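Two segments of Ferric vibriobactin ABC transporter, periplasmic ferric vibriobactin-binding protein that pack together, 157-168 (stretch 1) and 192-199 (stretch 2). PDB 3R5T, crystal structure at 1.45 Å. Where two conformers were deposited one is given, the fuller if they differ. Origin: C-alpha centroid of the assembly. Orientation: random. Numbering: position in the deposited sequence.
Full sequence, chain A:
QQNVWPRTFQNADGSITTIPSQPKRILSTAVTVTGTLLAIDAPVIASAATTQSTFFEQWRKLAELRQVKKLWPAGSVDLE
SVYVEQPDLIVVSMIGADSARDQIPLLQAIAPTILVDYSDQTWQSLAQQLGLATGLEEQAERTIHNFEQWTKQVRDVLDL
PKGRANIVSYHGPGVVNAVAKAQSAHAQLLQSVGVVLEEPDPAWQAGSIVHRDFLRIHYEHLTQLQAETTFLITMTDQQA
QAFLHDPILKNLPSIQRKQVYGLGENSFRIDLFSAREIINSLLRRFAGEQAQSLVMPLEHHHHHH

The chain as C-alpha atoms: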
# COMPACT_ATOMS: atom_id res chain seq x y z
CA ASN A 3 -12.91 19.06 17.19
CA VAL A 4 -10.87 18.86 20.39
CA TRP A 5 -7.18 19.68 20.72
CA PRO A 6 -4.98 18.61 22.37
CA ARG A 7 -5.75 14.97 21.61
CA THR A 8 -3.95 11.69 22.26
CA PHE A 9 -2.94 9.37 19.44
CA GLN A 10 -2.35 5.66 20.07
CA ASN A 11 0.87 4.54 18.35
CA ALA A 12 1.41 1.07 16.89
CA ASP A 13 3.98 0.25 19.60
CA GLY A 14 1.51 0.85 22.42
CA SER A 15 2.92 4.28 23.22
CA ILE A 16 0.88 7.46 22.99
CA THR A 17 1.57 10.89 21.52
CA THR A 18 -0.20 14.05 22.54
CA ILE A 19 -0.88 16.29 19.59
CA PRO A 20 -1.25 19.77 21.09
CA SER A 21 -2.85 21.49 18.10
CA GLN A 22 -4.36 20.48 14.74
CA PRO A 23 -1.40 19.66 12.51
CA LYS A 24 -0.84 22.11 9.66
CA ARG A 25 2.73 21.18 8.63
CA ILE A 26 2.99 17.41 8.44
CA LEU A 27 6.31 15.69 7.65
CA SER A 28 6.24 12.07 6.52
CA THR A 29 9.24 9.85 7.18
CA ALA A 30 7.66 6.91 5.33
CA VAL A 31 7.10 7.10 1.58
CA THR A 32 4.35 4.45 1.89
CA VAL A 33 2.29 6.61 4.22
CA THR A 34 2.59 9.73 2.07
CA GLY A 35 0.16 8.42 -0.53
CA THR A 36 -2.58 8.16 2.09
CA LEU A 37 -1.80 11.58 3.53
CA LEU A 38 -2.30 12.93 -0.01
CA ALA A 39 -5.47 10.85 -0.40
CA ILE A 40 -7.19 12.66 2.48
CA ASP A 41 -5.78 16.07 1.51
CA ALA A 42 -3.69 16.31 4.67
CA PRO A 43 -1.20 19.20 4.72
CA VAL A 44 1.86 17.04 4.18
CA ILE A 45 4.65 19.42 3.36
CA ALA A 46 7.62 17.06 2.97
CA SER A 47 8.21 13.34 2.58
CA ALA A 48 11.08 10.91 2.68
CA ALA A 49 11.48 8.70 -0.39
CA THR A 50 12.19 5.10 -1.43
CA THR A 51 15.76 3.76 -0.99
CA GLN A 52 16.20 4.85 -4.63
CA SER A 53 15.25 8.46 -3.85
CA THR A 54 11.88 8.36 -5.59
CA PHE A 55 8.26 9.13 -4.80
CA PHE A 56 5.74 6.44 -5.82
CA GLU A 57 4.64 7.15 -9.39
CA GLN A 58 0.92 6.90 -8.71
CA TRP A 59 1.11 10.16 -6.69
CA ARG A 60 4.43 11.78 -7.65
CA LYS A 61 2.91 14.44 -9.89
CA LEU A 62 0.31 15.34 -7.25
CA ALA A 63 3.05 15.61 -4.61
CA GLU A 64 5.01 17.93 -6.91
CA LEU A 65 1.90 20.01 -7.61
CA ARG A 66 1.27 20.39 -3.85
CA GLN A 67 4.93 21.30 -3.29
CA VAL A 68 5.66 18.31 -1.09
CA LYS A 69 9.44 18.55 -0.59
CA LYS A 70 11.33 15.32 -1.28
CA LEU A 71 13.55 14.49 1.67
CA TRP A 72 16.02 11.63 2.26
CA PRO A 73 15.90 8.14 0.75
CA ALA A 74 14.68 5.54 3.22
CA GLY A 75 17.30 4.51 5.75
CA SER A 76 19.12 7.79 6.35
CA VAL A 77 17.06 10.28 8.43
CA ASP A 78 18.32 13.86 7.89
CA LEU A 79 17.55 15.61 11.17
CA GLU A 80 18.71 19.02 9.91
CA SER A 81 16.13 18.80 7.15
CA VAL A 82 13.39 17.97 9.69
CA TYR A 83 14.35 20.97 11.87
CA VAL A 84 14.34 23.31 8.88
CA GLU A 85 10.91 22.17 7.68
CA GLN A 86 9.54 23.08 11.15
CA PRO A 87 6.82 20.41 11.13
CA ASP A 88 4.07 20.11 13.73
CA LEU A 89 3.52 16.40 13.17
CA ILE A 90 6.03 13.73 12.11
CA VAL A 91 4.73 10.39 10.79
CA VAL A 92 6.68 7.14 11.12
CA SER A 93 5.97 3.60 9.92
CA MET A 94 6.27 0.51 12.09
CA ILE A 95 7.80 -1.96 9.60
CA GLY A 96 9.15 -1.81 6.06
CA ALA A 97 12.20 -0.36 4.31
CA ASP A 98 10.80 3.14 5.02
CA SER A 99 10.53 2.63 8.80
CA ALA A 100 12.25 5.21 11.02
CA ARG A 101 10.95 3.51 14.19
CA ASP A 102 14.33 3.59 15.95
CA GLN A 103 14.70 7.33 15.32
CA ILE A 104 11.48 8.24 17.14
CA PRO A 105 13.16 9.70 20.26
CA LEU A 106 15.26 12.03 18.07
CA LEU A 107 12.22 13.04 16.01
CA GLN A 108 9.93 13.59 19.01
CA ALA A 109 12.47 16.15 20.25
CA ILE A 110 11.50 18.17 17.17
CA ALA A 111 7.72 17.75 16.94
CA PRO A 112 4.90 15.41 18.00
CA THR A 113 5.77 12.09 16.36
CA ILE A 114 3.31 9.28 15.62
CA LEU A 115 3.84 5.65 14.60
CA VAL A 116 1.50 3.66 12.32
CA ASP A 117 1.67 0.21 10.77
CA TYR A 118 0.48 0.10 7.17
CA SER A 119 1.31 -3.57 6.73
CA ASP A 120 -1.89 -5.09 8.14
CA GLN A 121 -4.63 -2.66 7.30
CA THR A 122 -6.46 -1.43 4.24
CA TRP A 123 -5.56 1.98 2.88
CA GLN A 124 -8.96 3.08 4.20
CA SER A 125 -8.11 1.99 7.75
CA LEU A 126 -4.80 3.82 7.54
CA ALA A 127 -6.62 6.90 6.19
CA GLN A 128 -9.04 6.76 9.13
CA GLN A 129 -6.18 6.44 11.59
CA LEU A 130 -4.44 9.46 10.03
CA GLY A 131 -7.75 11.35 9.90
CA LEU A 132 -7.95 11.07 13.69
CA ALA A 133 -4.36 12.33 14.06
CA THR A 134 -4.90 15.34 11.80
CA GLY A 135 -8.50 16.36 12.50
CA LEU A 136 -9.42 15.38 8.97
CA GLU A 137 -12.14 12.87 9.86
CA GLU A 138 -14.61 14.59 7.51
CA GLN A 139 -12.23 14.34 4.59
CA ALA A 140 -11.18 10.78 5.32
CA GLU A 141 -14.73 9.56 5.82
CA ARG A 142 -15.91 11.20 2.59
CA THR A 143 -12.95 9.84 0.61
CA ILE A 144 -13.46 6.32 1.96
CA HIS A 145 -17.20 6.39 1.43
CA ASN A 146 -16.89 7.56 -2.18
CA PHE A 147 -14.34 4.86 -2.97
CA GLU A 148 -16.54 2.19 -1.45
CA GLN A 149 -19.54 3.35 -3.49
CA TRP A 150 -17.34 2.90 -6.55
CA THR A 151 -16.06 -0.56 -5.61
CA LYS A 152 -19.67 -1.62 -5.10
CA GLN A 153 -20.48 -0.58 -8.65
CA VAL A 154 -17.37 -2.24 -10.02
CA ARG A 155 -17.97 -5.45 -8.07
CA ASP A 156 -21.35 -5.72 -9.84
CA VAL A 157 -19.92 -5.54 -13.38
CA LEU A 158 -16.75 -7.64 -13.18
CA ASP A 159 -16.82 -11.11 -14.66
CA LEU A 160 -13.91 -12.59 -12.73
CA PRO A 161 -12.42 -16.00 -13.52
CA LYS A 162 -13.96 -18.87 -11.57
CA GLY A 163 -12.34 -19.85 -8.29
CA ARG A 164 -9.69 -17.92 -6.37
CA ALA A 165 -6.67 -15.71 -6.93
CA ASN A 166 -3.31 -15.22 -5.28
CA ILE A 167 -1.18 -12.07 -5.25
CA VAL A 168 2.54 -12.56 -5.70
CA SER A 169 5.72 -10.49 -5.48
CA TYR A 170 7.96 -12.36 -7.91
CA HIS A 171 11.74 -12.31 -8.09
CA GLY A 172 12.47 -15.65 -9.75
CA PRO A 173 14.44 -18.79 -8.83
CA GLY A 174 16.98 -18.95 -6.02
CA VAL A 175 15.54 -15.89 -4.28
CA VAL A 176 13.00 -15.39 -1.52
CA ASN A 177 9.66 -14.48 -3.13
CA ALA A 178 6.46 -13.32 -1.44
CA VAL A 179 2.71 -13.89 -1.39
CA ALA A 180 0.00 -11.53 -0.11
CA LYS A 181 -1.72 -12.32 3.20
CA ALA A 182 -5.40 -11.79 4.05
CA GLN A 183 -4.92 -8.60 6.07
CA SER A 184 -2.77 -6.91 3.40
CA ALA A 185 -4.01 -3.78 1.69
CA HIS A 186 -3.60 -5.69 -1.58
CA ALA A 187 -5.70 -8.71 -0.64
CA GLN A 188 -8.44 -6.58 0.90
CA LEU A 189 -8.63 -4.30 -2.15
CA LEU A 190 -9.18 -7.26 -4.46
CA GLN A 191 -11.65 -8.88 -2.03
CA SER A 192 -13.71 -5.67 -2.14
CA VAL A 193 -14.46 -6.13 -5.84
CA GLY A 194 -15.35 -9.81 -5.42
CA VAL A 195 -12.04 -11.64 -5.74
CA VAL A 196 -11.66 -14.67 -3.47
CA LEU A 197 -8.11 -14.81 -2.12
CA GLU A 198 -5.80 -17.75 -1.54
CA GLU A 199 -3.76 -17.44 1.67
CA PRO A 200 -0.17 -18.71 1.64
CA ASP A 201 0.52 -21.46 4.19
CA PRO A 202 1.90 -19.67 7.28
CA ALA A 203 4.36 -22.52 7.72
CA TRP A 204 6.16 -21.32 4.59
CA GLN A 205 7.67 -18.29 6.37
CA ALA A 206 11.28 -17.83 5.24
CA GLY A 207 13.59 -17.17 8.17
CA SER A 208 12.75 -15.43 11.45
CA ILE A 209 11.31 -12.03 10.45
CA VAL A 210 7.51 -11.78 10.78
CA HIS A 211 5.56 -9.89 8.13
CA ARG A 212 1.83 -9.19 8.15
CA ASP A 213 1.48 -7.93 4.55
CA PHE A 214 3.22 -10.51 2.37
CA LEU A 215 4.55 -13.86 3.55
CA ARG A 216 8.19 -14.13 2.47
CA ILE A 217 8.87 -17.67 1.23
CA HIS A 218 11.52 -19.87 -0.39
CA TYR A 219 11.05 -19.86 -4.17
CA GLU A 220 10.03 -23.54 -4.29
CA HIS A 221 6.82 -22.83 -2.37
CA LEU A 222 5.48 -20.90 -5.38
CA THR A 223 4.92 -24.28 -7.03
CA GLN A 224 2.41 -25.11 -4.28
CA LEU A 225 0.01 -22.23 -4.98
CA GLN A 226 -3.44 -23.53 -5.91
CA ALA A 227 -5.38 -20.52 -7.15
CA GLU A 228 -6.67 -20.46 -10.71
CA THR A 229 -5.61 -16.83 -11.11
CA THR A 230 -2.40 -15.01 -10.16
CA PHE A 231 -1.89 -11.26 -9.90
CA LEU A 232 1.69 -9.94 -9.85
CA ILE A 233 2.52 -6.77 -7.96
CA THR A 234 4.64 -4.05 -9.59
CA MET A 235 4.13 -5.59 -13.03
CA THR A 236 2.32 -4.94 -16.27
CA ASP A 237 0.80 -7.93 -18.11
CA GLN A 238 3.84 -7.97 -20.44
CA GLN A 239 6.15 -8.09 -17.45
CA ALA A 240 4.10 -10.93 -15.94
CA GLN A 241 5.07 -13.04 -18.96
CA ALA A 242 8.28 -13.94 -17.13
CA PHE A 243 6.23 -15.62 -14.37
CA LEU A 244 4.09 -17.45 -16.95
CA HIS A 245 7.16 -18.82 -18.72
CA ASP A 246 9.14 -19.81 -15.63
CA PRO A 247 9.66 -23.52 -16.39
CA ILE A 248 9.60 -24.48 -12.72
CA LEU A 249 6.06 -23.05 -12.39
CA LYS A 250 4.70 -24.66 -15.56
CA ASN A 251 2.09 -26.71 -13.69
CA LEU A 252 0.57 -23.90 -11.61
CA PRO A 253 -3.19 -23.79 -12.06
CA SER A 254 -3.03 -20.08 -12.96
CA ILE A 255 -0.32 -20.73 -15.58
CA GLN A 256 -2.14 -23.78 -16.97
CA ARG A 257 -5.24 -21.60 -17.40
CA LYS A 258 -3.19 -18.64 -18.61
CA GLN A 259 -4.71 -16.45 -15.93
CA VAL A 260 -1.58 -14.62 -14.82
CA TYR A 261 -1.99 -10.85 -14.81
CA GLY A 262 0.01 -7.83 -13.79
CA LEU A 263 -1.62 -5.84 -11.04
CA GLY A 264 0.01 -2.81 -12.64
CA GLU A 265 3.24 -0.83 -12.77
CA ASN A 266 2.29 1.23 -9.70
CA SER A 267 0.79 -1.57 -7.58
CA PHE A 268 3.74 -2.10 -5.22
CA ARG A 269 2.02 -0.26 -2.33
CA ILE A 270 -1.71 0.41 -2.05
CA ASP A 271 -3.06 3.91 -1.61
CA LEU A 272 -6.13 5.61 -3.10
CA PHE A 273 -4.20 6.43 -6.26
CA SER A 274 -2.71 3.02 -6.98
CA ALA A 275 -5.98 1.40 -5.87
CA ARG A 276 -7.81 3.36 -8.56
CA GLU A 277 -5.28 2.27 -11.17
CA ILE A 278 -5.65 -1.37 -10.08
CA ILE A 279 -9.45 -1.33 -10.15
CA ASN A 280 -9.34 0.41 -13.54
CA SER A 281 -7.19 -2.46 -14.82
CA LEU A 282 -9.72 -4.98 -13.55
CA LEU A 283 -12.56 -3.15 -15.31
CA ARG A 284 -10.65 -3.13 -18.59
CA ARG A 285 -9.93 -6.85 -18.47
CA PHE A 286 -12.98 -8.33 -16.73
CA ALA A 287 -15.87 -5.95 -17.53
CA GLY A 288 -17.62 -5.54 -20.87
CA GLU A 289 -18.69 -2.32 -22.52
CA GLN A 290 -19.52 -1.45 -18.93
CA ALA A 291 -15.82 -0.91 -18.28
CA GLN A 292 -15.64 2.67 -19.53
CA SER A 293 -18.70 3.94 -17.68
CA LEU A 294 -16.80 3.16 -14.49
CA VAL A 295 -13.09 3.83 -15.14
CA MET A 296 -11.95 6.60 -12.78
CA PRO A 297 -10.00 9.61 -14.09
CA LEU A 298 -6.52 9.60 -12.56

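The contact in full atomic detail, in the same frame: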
# COMPACT_ATOMS: atom_id res chain seq x y z
N VAL A 157 -20.12 -5.41 -11.93
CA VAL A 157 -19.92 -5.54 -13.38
C VAL A 157 -18.74 -6.43 -13.78
O VAL A 157 -18.60 -6.80 -14.95
CB VAL A 157 -19.77 -4.17 -14.08
CG1 VAL A 157 -20.99 -3.29 -13.81
CG2 VAL A 157 -18.48 -3.48 -13.64
N LEU A 158 -17.87 -6.78 -12.83
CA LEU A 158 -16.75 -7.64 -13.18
C LEU A 158 -17.19 -9.08 -13.38
O LEU A 158 -17.99 -9.62 -12.62
CB LEU A 158 -15.66 -7.61 -12.10
CG LEU A 158 -14.98 -6.28 -11.77
CD1 LEU A 158 -13.94 -6.50 -10.69
CD2 LEU A 158 -14.36 -5.66 -13.00
N ASP A 159 -16.67 -9.68 -14.45
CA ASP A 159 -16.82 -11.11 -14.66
C ASP A 159 -15.47 -11.76 -14.40
O ASP A 159 -14.70 -12.00 -15.33
CB ASP A 159 -17.30 -11.40 -16.09
CG ASP A 159 -18.78 -11.12 -16.29
OD1 ASP A 159 -19.19 -10.90 -17.45
OD2 ASP A 159 -19.54 -11.11 -15.30
N LEU A 160 -15.18 -12.01 -13.13
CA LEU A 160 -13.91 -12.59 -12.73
C LEU A 160 -13.83 -14.06 -13.10
O LEU A 160 -14.85 -14.74 -13.21
CB LEU A 160 -13.70 -12.43 -11.23
CG LEU A 160 -13.59 -10.99 -10.71
CD1 LEU A 160 -13.76 -10.96 -9.19
CD2 LEU A 160 -12.26 -10.35 -11.15
N PRO A 161 -12.60 -14.57 -13.27
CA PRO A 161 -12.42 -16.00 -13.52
C PRO A 161 -13.01 -16.79 -12.36
O PRO A 161 -13.08 -16.28 -11.24
CB PRO A 161 -10.88 -16.16 -13.54
CG PRO A 161 -10.38 -14.81 -13.89
CD PRO A 161 -11.31 -13.86 -13.21
N LYS A 162 -13.44 -18.01 -12.62
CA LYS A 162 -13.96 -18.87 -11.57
C LYS A 162 -12.87 -19.20 -10.56
O LYS A 162 -11.69 -19.27 -10.91
CB LYS A 162 -14.54 -20.15 -12.16
CG LYS A 162 -15.55 -19.91 -13.27
CD LYS A 162 -16.63 -18.95 -12.81
CE LYS A 162 -17.61 -18.64 -13.93
NZ LYS A 162 -18.69 -17.71 -13.48
N GLY A 163 -13.26 -19.39 -9.31
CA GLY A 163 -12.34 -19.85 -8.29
C GLY A 163 -11.69 -18.71 -7.51
O GLY A 163 -12.35 -17.74 -7.17
N ARG A 164 -10.40 -18.85 -7.24
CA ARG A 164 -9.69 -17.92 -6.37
C ARG A 164 -8.47 -17.34 -7.06
O ARG A 164 -8.08 -17.79 -8.14
CB ARG A 164 -9.24 -18.63 -5.10
CG ARG A 164 -10.36 -19.39 -4.40
CD ARG A 164 -9.88 -19.95 -3.07
NE ARG A 164 -8.89 -21.01 -3.25
CZ ARG A 164 -8.02 -21.36 -2.31
NH1 ARG A 164 -7.14 -22.33 -2.53
NH2 ARG A 164 -8.03 -20.74 -1.13
N ALA A 165 -7.89 -16.33 -6.43
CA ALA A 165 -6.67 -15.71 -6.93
C ALA A 165 -5.65 -15.56 -5.83
O ALA A 165 -6.00 -15.36 -4.67
CB ALA A 165 -6.98 -14.34 -7.54
N ASN A 166 -4.37 -15.63 -6.19
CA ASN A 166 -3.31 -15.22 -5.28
C ASN A 166 -2.64 -13.94 -5.79
O ASN A 166 -2.83 -13.55 -6.93
CB ASN A 166 -2.27 -16.32 -5.04
CG ASN A 166 -1.81 -16.97 -6.31
OD1 ASN A 166 -1.42 -16.30 -7.27
ND2 ASN A 166 -1.84 -18.31 -6.34
N ILE A 167 -1.90 -13.28 -4.91
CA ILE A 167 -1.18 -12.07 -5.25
C ILE A 167 0.27 -12.29 -4.89
O ILE A 167 0.60 -12.59 -3.73
CB ILE A 167 -1.72 -10.85 -4.47
CG1 ILE A 167 -3.21 -10.67 -4.75
CG2 ILE A 167 -0.94 -9.59 -4.86
CD1 ILE A 167 -3.88 -9.65 -3.82
N VAL A 168 1.15 -12.15 -5.87
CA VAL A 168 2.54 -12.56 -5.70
C VAL A 168 3.49 -11.41 -5.99
O VAL A 168 3.30 -10.65 -6.93
CB VAL A 168 2.87 -13.72 -6.67
CG1 VAL A 168 4.35 -14.08 -6.62
CG2 VAL A 168 2.00 -14.94 -6.39
N SER A 192 -12.62 -6.65 -2.10
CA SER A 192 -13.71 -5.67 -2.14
C SER A 192 -14.44 -5.61 -3.48
O SER A 192 -15.59 -5.17 -3.52
CB SER A 192 -13.23 -4.27 -1.73
OG SER A 192 -12.49 -3.64 -2.75
N VAL A 193 -13.78 -6.04 -4.55
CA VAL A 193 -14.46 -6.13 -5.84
C VAL A 193 -14.81 -7.57 -6.23
O VAL A 193 -15.04 -7.86 -7.40
CB VAL A 193 -13.68 -5.44 -6.95
CG1 VAL A 193 -13.60 -3.94 -6.67
CG2 VAL A 193 -12.28 -6.05 -7.10
N GLY A 194 -14.82 -8.46 -5.24
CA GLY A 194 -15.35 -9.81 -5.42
C GLY A 194 -14.34 -10.92 -5.65
O GLY A 194 -14.74 -12.06 -5.89
N VAL A 195 -13.05 -10.61 -5.61
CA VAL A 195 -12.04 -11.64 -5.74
C VAL A 195 -11.99 -12.47 -4.46
O VAL A 195 -12.08 -11.92 -3.37
CB VAL A 195 -10.63 -11.04 -5.99
CG1 VAL A 195 -9.61 -12.15 -6.13
CG2 VAL A 195 -10.66 -10.17 -7.24
N VAL A 196 -11.84 -13.78 -4.61
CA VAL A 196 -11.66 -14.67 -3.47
C VAL A 196 -10.18 -15.02 -3.40
O VAL A 196 -9.61 -15.57 -4.37
CB VAL A 196 -12.52 -15.94 -3.61
CG1 VAL A 196 -12.29 -16.85 -2.43
CG2 VAL A 196 -14.01 -15.57 -3.76
N LEU A 197 -9.57 -14.74 -2.26
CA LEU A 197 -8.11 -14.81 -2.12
C LEU A 197 -7.60 -16.11 -1.54
O LEU A 197 -8.16 -16.62 -0.57
CB LEU A 197 -7.60 -13.64 -1.27
CG LEU A 197 -7.46 -12.28 -1.95
CD1 LEU A 197 -6.48 -12.37 -3.12
CD2 LEU A 197 -8.81 -11.77 -2.42
N GLU A 198 -6.53 -16.64 -2.13
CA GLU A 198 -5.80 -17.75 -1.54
C GLU A 198 -4.80 -17.19 -0.52
O GLU A 198 -4.11 -16.19 -0.80
CB GLU A 198 -5.06 -18.57 -2.60
CG GLU A 198 -4.04 -19.55 -2.03
CD GLU A 198 -3.30 -20.33 -3.12
OE1 GLU A 198 -3.25 -19.84 -4.26
OE2 GLU A 198 -2.82 -21.44 -2.84
N GLU A 199 -4.73 -17.81 0.64
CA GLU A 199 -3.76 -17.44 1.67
C GLU A 199 -2.57 -18.39 1.58
O GLU A 199 -2.74 -19.60 1.46
CB GLU A 199 -4.39 -17.52 3.07
CG GLU A 199 -3.44 -17.24 4.25
CD GLU A 199 -3.29 -15.75 4.58
OE1 GLU A 199 -2.68 -15.42 5.62
OE2 GLU A 199 -3.77 -14.91 3.81
O HOH W 1 -11.93 -14.99 -7.30
O HOH W 2 -6.26 -20.07 1.16
O HOH W 3 -4.70 -23.01 -1.32
O HOH W 4 -2.39 -14.23 -2.04

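The two stretches are joined by a single beta bridge between Ala165 and Leu197, extended by bridging waters and by one side-chain hydrogen bond, and flanked by a small apolar cluster; together they bury 591 Å². Ala165 uses both of its backbone polar groups: Ala165 N donates to Val196 O (2.8 Å), and Ala165 O accepts from Glu198 N (2.9 Å), both close to linear. The same Ala165 O also receives a CA-H...O contact from Leu197 CA at 3.4 Å.

Water continues the pairing where the backbones no longer meet directly. On one side of the bridge, water 1 donates to Gly163 O and accepts from Val196 N; on the other, water 4 accepts from Ile167 N and donates to Glu198 O. Gly163 adopts phi/psi of 93/-139°, where a CB would be jammed against the preceding carbonyl, so glycine suits the turn into the bridge.

Glu198, its side chain extended with chi1 and chi2 both t, is the most heavily covered residue of the contact. Glu198 OE1 accepts a hydrogen bond from Asn166 ND2 (2.9 Å), an amide donor well matched to a buried carboxylate. Arg164 lays one face of its guanidinium over Glu198 CB, with Arg164 NH2 4.0 Å from that atom. Arg164 NH1 is 4.4 Å from Glu198 OE2, which stands well out of the guanidinium plane, so the charges are near each other without a salt bridge, and water 3 links the two. Water 2 accepts from both Arg164 NH2 and Glu199 N.

Apolar packing completes the interface. The CA-to-CB bonds of Leu158 and Leu160 point toward the other stretch, so their branched ends reach it: Leu160 CD1 meets Val195 CG2 (3.7 Å) and rests against Gly194 C (3.6 Å), while Leu158 CD1 approaches Val193 CB (3.9 Å). Glycine suits position 194, where the backbone angles (100/3°) would jam a CB against the preceding carbonyl and set it close to Leu160 CD1. The small Ala165 places CB 3.7 Å from Val195 CG1, and Ile167 CD1 reaches Leu197 CD1 at 3.8 Å.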